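Local coordinates for protein adenylyltransferase and sulfurtransferase uba4 (Chaetomium thermophilum, PDB 6YUB) that probably adenylylates a ubiquitin-like sulfur carrier and, through the C-terminal rhodanese domain described here, loads it with sulfur for tRNA thiolation and molybdenum cofactor synthesis, at residues D1-T6 against K105-V110; G15-H20 against E73-V78; I21-R26 against G38-P43. All coordinates share one frame; numbering follows the deposited sequence.

Contact 1 of 3, residues D1-T6 against K105-V110; sequences DRITAT and KIMDIV
A bend at chi3 (83°) folds the guanidinium of R2 back onto D108, whose CG is held between its own backbone N and carbonyl carbon (chi1 68°), and the two charged groups close a side-on salt bridge. R2 NE bonds to D108 OD1 at 3.1 Å and R2 NH2 to D108 OD2 at 2.8 Å, one nitrogen to each oxygen. Both carboxylate oxygens lie close to the guanidinium plane and are met on their syn sides, but the two flat groups are twisted 25° apart. V110 CG2 lies over one guanidinium face, displaced to its rim, 3.7 Å from R2 NH1. I3 and I109 point to the other face of the sheet; there M107 CE lies tightly against I3, 3.3 Å from I3 CG2.

The backbones pair in parallel: I3 N donates to D108 O (3.1 Å) and V110 N to I3 O (2.8 Å). Just beyond, a water bridges the two segments, accepting from A5 N at 2.9 Å and donating to V110 O at 2.7 Å. T4 OG1 caps the start of helix 5-13, hydrogen-bonded to A7 N.

This adds the short strand 2-3 as an outer strand of the parallel rhodanese sheet, while 106-109 continues inward through backbone bonds of M107 and I109 to V78. Q87 of helix 86-95 packs on R2 and D108, Y8 of helix 5-13 on I3 and I109, and A115 of helix 112-119 on A5.

Contact 2 of 3, residues G15-H20 against E73-V78; sequences GELGEH and EAPIVV
H20 and P75 approach to 5.0 Å between their CA atoms where the irregular loop 15-20 runs past the residues leading into strand 76-79, with no hydrogen bond between the two segments. In this alpha/beta rhodanese fold the loop carries the chain from helix 5-13 to strand 21-24, and the contact lies at the end of the sheet where strands 21-24 and 76-79 begin.

P75 is the centre of the packing. Its CG meets the methyl CD2 of L17 at 3.6 Å, the two side chains sliding past each other in opposite directions. Its CD faces H20 CB at 3.9 Å; the pyrrolidine ring is thus touched by L17 at CG and by H20 at CD. A74 presents its methyl to the main chain rather than to a side chain: A74 CB is 3.4 Å from E19 O, a carbonyl also approached by P75 CD.

H20 stands with CG between its backbone N and carbonyl carbon (chi1 66°), which lifts the imidazole alongside V77. L17 has an unusual chi2 of -97°, and its CD1 lies 3.3 Å above the H20 ring plane, over the ring centre; one leucine thus reaches the histidine ring with one methyl and the proline with the other. Y8 of helix 5-13 fixes the far end of the imidazole: its OH is hydrogen-bonded to H20 NE2 and its ring stands at about 80° to that of H20. Buried V77 also packs on Y8. V77 CG2 meets the imidazole obliquely, 3.7 Å from H20 CD2.

Contact 3 of 3, residues I21-R26 against G38-P43; sequences ILLDTR and GAVNVP
D24 and N41 lie in the tightly packed, closely bonded part of this contact, whereas G38 and the outer side of V40 border solvent. N41 extends its CG anti to the backbone N (chi1 -177°), carrying ND2 beyond the strand to R26 O at 2.9 Å, with the acceptor in the amide plane; a second, weak bond from the same nitrogen goes to D24 O. That carbonyl is already taken by V42 N at 2.9 Å, arriving from above its plane. D24 OD1 in turn accepts R26 N (3.1 Å), an Asx turn, and R26 NE (3.1 Å), while R26 NH2 reaches D24 OD2 to complete a side-on salt bridge. R26 NH2 also bonds to G34 O. These links fix the chain as it leaves strand 21-24.

The strands belong to a beta-alpha-beta crossover, 21-24 and 40-41 pairing in parallel after helix 28-33; V40 N bonds to L22 O at 3.1 Å and D24 N to V40 O at 3.0 Å. T25 OG1 is held by V79 O, and T25 touches C80, the predicted persulfide cysteine.

Buried L22 lays CD2 against A39 CB at 3.6 Å, and F31 of helix 28-33 packs on D24 and N41. On the opposite face L23 and V40 lie side by side; V40 as a whole is exposed, but its inner methyl CG1 sits tightly against L23 CD2, at 3.3 Å.

Overall arrangement
From the N terminus, strand 2-3 is the first piece of the sheet, but contact 1 pairs it with 106-109 far along the chain, closing a loop of almost a hundred residues. Contact 2 closes a shorter loop within that one, joining the entrance of strand 21-24 to that of 76-79. Contact 3, innermost, closes the short beta-alpha-beta crossover to 40-41; the three nest without crossing. In space the order is 2-3, 106-109, 76-79, 21-24, 40-41: M107 N bonds to I76 O between contacts 1 and 2, and L23 N to V77 O between contacts 2 and 3. Contacts 1 and 3 sit at the two outer strands and do not touch.

Contact 1 of 3, residues D1-T6 against K105-V110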
loop_
_atom_site.group_PDB
_atom_site.type_symbol
_atom_site.label_atom_id
_atom_site.label_comp_id
_atom_site.label_asym_id
_atom_site.label_seq_id
_atom_site.Cartn_x
_atom_site.Cartn_y
_atom_site.Cartn_z
ATOM N N ASP C 1 6.489 -8.592 -6.552
ATOM C CA ASP C 1 5.174 -8.236 -6.036
ATOM C C ASP C 1 5.273 -7.493 -4.708
ATOM O O ASP C 1 4.257 -7.115 -4.123
ATOM C CB ASP C 1 4.309 -9.489 -5.868
ATOM C CG ASP C 1 4.187 -10.287 -7.148
ATOM O OD1 ASP C 1 3.944 -9.670 -8.207
ATOM O OD2 ASP C 1 4.351 -11.524 -7.103
ATOM N N ARG C 2 6.499 -7.285 -4.238
ATOM C CA ARG C 2 6.737 -6.569 -2.995
ATOM C C ARG C 2 7.870 -5.576 -3.201
ATOM O O ARG C 2 8.634 -5.664 -4.164
ATOM C CB ARG C 2 7.083 -7.523 -1.843
ATOM C CG ARG C 2 6.119 -8.685 -1.676
ATOM C CD ARG C 2 6.236 -9.284 -0.283
ATOM N NE ARG C 2 5.448 -8.539 0.697
ATOM C CZ ARG C 2 5.618 -8.611 2.015
ATOM N NH1 ARG C 2 6.565 -9.388 2.526
ATOM N NH2 ARG C 2 4.847 -7.896 2.822
ATOM N N ILE C 3 7.972 -4.623 -2.278
ATOM C CA ILE C 3 9.040 -3.630 -2.302
ATOM C C ILE C 3 9.355 -3.236 -0.868
ATOM O O ILE C 3 8.461 -3.158 -0.020
ATOM C CB ILE C 3 8.653 -2.399 -3.147
ATOM C CG1 ILE C 3 9.871 -1.501 -3.370
ATOM C CG2 ILE C 3 7.542 -1.611 -2.466
ATOM C CD1 ILE C 3 9.659 -0.438 -4.432
ATOM N N THR C 4 10.632 -2.988 -0.599
ATOM C CA THR C 4 11.063 -2.574 0.724
ATOM C C THR C 4 10.727 -1.103 0.956
ATOM O O THR C 4 10.530 -0.327 0.017
ATOM C CB THR C 4 12.566 -2.800 0.894
ATOM O OG1 THR C 4 13.284 -1.974 -0.032
ATOM C CG2 THR C 4 12.916 -4.261 0.643
ATOM N N ALA C 5 10.660 -0.725 2.233
ATOM C CA ALA C 5 10.387 0.666 2.574
ATOM C C ALA C 5 11.456 1.590 2.005
ATOM O O ALA C 5 11.144 2.667 1.482
ATOM C CB ALA C 5 10.293 0.827 4.091
ATOM N N THR C 6 12.725 1.186 2.093
ATOM C CA THR C 6 13.806 2.005 1.559
ATOM C C THR C 6 13.711 2.116 0.042
ATOM O O THR C 6 13.803 3.216 -0.517
ATOM C CB THR C 6 15.160 1.420 1.967
ATOM O OG1 THR C 6 15.199 0.025 1.639
ATOM C CG2 THR C 6 15.396 1.599 3.458
ATOM N N LYS C 105 1.129 -3.173 -12.311
ATOM C CA LYS C 105 1.765 -3.852 -11.192
ATOM C C LYS C 105 1.165 -3.380 -9.874
ATOM O O LYS C 105 0.926 -2.185 -9.675
ATOM C CB LYS C 105 3.274 -3.604 -11.198
ATOM N N ILE C 106 0.924 -4.331 -8.976
ATOM C CA ILE C 106 0.356 -4.056 -7.660
ATOM C C ILE C 106 1.304 -4.644 -6.626
ATOM O O ILE C 106 1.624 -5.839 -6.679
ATOM C CB ILE C 106 -1.053 -4.646 -7.504
ATOM C CG1 ILE C 106 -1.984 -4.075 -8.576
ATOM C CG2 ILE C 106 -1.604 -4.352 -6.116
ATOM C CD1 ILE C 106 -3.125 -4.999 -8.947
ATOM N N MET C 107 1.756 -3.810 -5.695
ATOM C CA MET C 107 2.770 -4.199 -4.730
ATOM C C MET C 107 2.314 -3.836 -3.324
ATOM O O MET C 107 1.303 -3.155 -3.127
ATOM C CB MET C 107 4.113 -3.510 -5.019
ATOM C CG MET C 107 4.565 -3.566 -6.464
ATOM S SD MET C 107 5.349 -2.021 -6.969
ATOM C CE MET C 107 6.381 -1.686 -5.543
ATOM N N ASP C 108 3.083 -4.298 -2.340
ATOM C CA ASP C 108 2.912 -3.869 -0.959
ATOM C C ASP C 108 4.285 -3.612 -0.354
ATOM O O ASP C 108 5.300 -4.142 -0.811
ATOM C CB ASP C 108 2.146 -4.904 -0.122
ATOM C CG ASP C 108 2.932 -6.179 0.093
ATOM O OD1 ASP C 108 3.598 -6.640 -0.859
ATOM O OD2 ASP C 108 2.882 -6.722 1.215
ATOM N N ILE C 109 4.300 -2.788 0.687
ATOM C CA ILE C 109 5.540 -2.380 1.339
ATOM C C ILE C 109 5.900 -3.415 2.396
ATOM O O ILE C 109 5.113 -3.685 3.310
ATOM C CB ILE C 109 5.410 -0.976 1.953
ATOM C CG1 ILE C 109 5.076 0.035 0.849
ATOM C CG2 ILE C 109 6.688 -0.589 2.686
ATOM C CD1 ILE C 109 5.139 1.486 1.276
ATOM N N VAL C 110 7.097 -3.995 2.269
ATOM C CA VAL C 110 7.555 -4.988 3.230
ATOM C C VAL C 110 7.685 -4.346 4.602
ATOM O O VAL C 110 8.301 -3.284 4.757
ATOM C CB VAL C 110 8.888 -5.598 2.767
ATOM C CG1 VAL C 110 9.525 -6.407 3.887
ATOM C CG2 VAL C 110 8.671 -6.462 1.530
HETATM O O HOH W 1 10.877 -2.788 4.216
#

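Contact 2 of 3, residues G15-H20 against E73-V78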
loop_
_atom_site.group_PDB
_atom_site.type_symbol
_atom_site.label_atom_id
_atom_site.label_comp_id
_atom_site.label_asym_id
_atom_site.label_seq_id
_atom_site.Cartn_x
_atom_site.Cartn_y
_atom_site.Cartn_z
ATOM N N GLY C 15 13.009 8.822 -10.328
ATOM C CA GLY C 15 11.912 8.666 -11.260
ATOM C C GLY C 15 11.456 7.250 -11.528
ATOM O O GLY C 15 10.466 7.070 -12.244
ATOM N N GLU C 16 12.127 6.241 -10.961
ATOM C CA GLU C 16 11.809 4.857 -11.291
ATOM C C GLU C 16 10.338 4.537 -11.048
ATOM O O GLU C 16 9.736 3.753 -11.792
ATOM C CB GLU C 16 12.693 3.915 -10.468
ATOM N N LEU C 17 9.742 5.130 -10.011
ATOM C CA LEU C 17 8.352 4.866 -9.628
ATOM C C LEU C 17 7.629 6.203 -9.501
ATOM O O LEU C 17 7.711 6.866 -8.463
ATOM C CB LEU C 17 8.297 4.079 -8.322
ATOM C CG LEU C 17 6.952 3.577 -7.791
ATOM C CD1 LEU C 17 6.382 4.528 -6.743
ATOM C CD2 LEU C 17 5.947 3.379 -8.916
ATOM N N GLY C 18 6.922 6.599 -10.562
ATOM C CA GLY C 18 6.179 7.841 -10.561
ATOM C C GLY C 18 4.742 7.618 -10.984
ATOM O O GLY C 18 4.397 6.594 -11.572
ATOM N N GLU C 19 3.903 8.611 -10.678
ATOM C CA GLU C 19 2.464 8.533 -10.905
ATOM C C GLU C 19 1.901 7.170 -10.506
ATOM O O GLU C 19 1.615 6.332 -11.371
ATOM C CB GLU C 19 2.131 8.810 -12.378
ATOM C CG GLU C 19 2.680 10.120 -12.942
ATOM C CD GLU C 19 2.168 11.353 -12.215
ATOM O OE1 GLU C 19 2.578 12.474 -12.589
ATOM O OE2 GLU C 19 1.363 11.210 -11.273
ATOM N N HIS C 20 1.727 6.944 -9.204
ATOM C CA HIS C 20 1.166 5.699 -8.698
ATOM C C HIS C 20 0.091 6.010 -7.664
ATOM O O HIS C 20 -0.068 7.151 -7.218
ATOM C CB HIS C 20 2.248 4.799 -8.078
ATOM C CG HIS C 20 2.861 5.363 -6.833
ATOM N ND1 HIS C 20 3.623 6.511 -6.832
ATOM C CD2 HIS C 20 2.829 4.933 -5.548
ATOM C CE1 HIS C 20 4.030 6.768 -5.602
ATOM N NE2 HIS C 20 3.562 5.825 -4.804
ATOM N N GLU C 73 -1.942 2.062 -16.845
ATOM C CA GLU C 73 -0.769 1.222 -16.651
ATOM C C GLU C 73 0.050 1.654 -15.438
ATOM O O GLU C 73 1.233 1.309 -15.342
ATOM C CB GLU C 73 0.106 1.236 -17.906
ATOM N N ALA C 74 -0.563 2.423 -14.501
ATOM C CA ALA C 74 0.114 2.966 -13.335
ATOM C C ALA C 74 0.125 1.951 -12.197
ATOM O O ALA C 74 -0.812 1.160 -12.052
ATOM C CB ALA C 74 -0.581 4.246 -12.875
ATOM N N PRO C 75 1.167 1.942 -11.370
ATOM C CA PRO C 75 1.254 0.934 -10.310
ATOM C C PRO C 75 0.365 1.267 -9.121
ATOM O O PRO C 75 -0.087 2.400 -8.935
ATOM C CB PRO C 75 2.737 0.958 -9.901
ATOM C CG PRO C 75 3.433 1.850 -10.909
ATOM C CD PRO C 75 2.375 2.784 -11.420
ATOM N N ILE C 76 0.121 0.242 -8.309
ATOM C CA ILE C 76 -0.598 0.374 -7.049
ATOM C C ILE C 76 0.308 -0.132 -5.936
ATOM O O ILE C 76 0.943 -1.184 -6.072
ATOM C CB ILE C 76 -1.932 -0.403 -7.060
ATOM C CG1 ILE C 76 -2.847 0.126 -8.167
ATOM C CG2 ILE C 76 -2.617 -0.299 -5.702
ATOM C CD1 ILE C 76 -4.115 -0.686 -8.360
ATOM N N VAL C 77 0.371 0.619 -4.839
ATOM C CA VAL C 77 1.191 0.267 -3.687
ATOM C C VAL C 77 0.290 0.185 -2.462
ATOM O O VAL C 77 -0.474 1.117 -2.183
ATOM C CB VAL C 77 2.324 1.284 -3.459
ATOM C CG1 VAL C 77 3.094 0.948 -2.187
ATOM C CG2 VAL C 77 3.258 1.317 -4.662
ATOM N N VAL C 78 0.383 -0.927 -1.739
ATOM C CA VAL C 78 -0.382 -1.140 -0.517
ATOM C C VAL C 78 0.580 -1.120 0.661
ATOM O O VAL C 78 1.744 -1.517 0.548
ATOM C CB VAL C 78 -1.168 -2.469 -0.561
ATOM C CG1 VAL C 78 -1.966 -2.662 0.719
ATOM C CG2 VAL C 78 -2.081 -2.505 -1.779
#

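Contact 3 of 3, residues I21-R26 against G38-P43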
loop_
_atom_site.group_PDB
_atom_site.type_symbol
_atom_site.label_atom_id
_atom_site.label_comp_id
_atom_site.label_asym_id
_atom_site.label_seq_id
_atom_site.Cartn_x
_atom_site.Cartn_y
_atom_site.Cartn_z
ATOM N N ILE C 21 -0.658 4.977 -7.290
ATOM C CA ILE C 21 -1.671 5.073 -6.249
ATOM C C ILE C 21 -1.158 4.378 -4.993
ATOM O O ILE C 21 -0.595 3.282 -5.064
ATOM C CB ILE C 21 -2.989 4.445 -6.706
ATOM N N LEU C 22 -1.347 5.025 -3.848
ATOM C CA LEU C 22 -0.855 4.526 -2.569
ATOM C C LEU C 22 -2.039 4.296 -1.643
ATOM O O LEU C 22 -2.749 5.245 -1.291
ATOM C CB LEU C 22 0.137 5.507 -1.946
ATOM C CG LEU C 22 0.740 5.120 -0.597
ATOM C CD1 LEU C 22 1.442 3.776 -0.675
ATOM C CD2 LEU C 22 1.700 6.204 -0.129
ATOM N N LEU C 23 -2.243 3.043 -1.247
ATOM C CA LEU C 23 -3.370 2.653 -0.409
ATOM C C LEU C 23 -2.867 2.311 0.987
ATOM O O LEU C 23 -2.016 1.429 1.147
ATOM C CB LEU C 23 -4.115 1.464 -1.018
ATOM C CG LEU C 23 -4.739 1.686 -2.396
ATOM C CD1 LEU C 23 -5.521 0.456 -2.837
ATOM C CD2 LEU C 23 -5.633 2.916 -2.396
ATOM N N ASP C 24 -3.396 3.008 1.992
ATOM C CA ASP C 24 -3.089 2.744 3.395
ATOM C C ASP C 24 -4.268 1.979 3.989
ATOM O O ASP C 24 -5.340 2.551 4.210
ATOM C CB ASP C 24 -2.831 4.045 4.150
ATOM C CG ASP C 24 -2.283 3.813 5.546
ATOM O OD1 ASP C 24 -2.652 2.800 6.180
ATOM O OD2 ASP C 24 -1.481 4.648 6.011
ATOM N N THR C 25 -4.068 0.689 4.251
ATOM C CA THR C 25 -5.153 -0.203 4.635
ATOM C C THR C 25 -5.382 -0.270 6.140
ATOM O O THR C 25 -6.175 -1.101 6.594
ATOM C CB THR C 25 -4.884 -1.616 4.099
ATOM O OG1 THR C 25 -3.492 -1.931 4.248
ATOM C CG2 THR C 25 -5.281 -1.718 2.636
ATOM N N ARG C 26 -4.716 0.571 6.923
ATOM C CA ARG C 26 -4.951 0.581 8.357
ATOM C C ARG C 26 -6.359 1.092 8.658
ATOM O O ARG C 26 -7.015 1.723 7.823
ATOM C CB ARG C 26 -3.914 1.449 9.066
ATOM C CG ARG C 26 -2.478 0.989 8.870
ATOM C CD ARG C 26 -1.515 1.922 9.583
ATOM N NE ARG C 26 -1.540 3.268 9.013
ATOM C CZ ARG C 26 -1.056 4.349 9.617
ATOM N NH1 ARG C 26 -0.511 4.255 10.823
ATOM N NH2 ARG C 26 -1.124 5.527 9.014
ATOM N N GLY C 38 0.322 11.644 0.496
ATOM C CA GLY C 38 -0.337 11.178 -0.703
ATOM C C GLY C 38 -1.010 9.831 -0.588
ATOM O O GLY C 38 -1.446 9.288 -1.611
ATOM N N ALA C 39 -1.111 9.275 0.616
ATOM C CA ALA C 39 -1.739 7.978 0.821
ATOM C C ALA C 39 -3.219 8.162 1.128
ATOM O O ALA C 39 -3.588 8.995 1.962
ATOM C CB ALA C 39 -1.055 7.222 1.962
ATOM N N VAL C 40 -4.060 7.382 0.452
ATOM C CA VAL C 40 -5.502 7.396 0.677
ATOM C C VAL C 40 -5.862 6.209 1.559
ATOM O O VAL C 40 -5.400 5.085 1.320
ATOM C CB VAL C 40 -6.277 7.354 -0.651
ATOM C CG1 VAL C 40 -6.039 6.038 -1.374
ATOM C CG2 VAL C 40 -7.764 7.566 -0.403
ATOM N N ASN C 41 -6.685 6.454 2.574
ATOM C CA ASN C 41 -7.051 5.415 3.525
ATOM C C ASN C 41 -8.119 4.506 2.932
ATOM O O ASN C 41 -9.138 4.980 2.420
ATOM C CB ASN C 41 -7.552 6.040 4.828
ATOM C CG ASN C 41 -7.881 5.002 5.883
ATOM O OD1 ASN C 41 -8.945 5.041 6.499
ATOM N ND2 ASN C 41 -6.967 4.062 6.093
ATOM N N VAL C 42 -7.881 3.201 3.000
ATOM C CA VAL C 42 -8.864 2.202 2.584
ATOM C C VAL C 42 -8.949 1.153 3.688
ATOM O O VAL C 42 -8.239 0.138 3.635
ATOM C CB VAL C 42 -8.505 1.592 1.221
ATOM C CG1 VAL C 42 -8.544 2.669 0.139
ATOM C CG2 VAL C 42 -7.139 0.921 1.249
ATOM N N PRO C 43 -9.790 1.355 4.701
ATOM C CA PRO C 43 -9.795 0.442 5.853
ATOM C C PRO C 43 -9.881 -1.021 5.443
ATOM O O PRO C 43 -10.751 -1.422 4.667
ATOM C CB PRO C 43 -11.036 0.881 6.642
ATOM C CG PRO C 43 -11.194 2.330 6.303
ATOM C CD PRO C 43 -10.742 2.472 4.868
#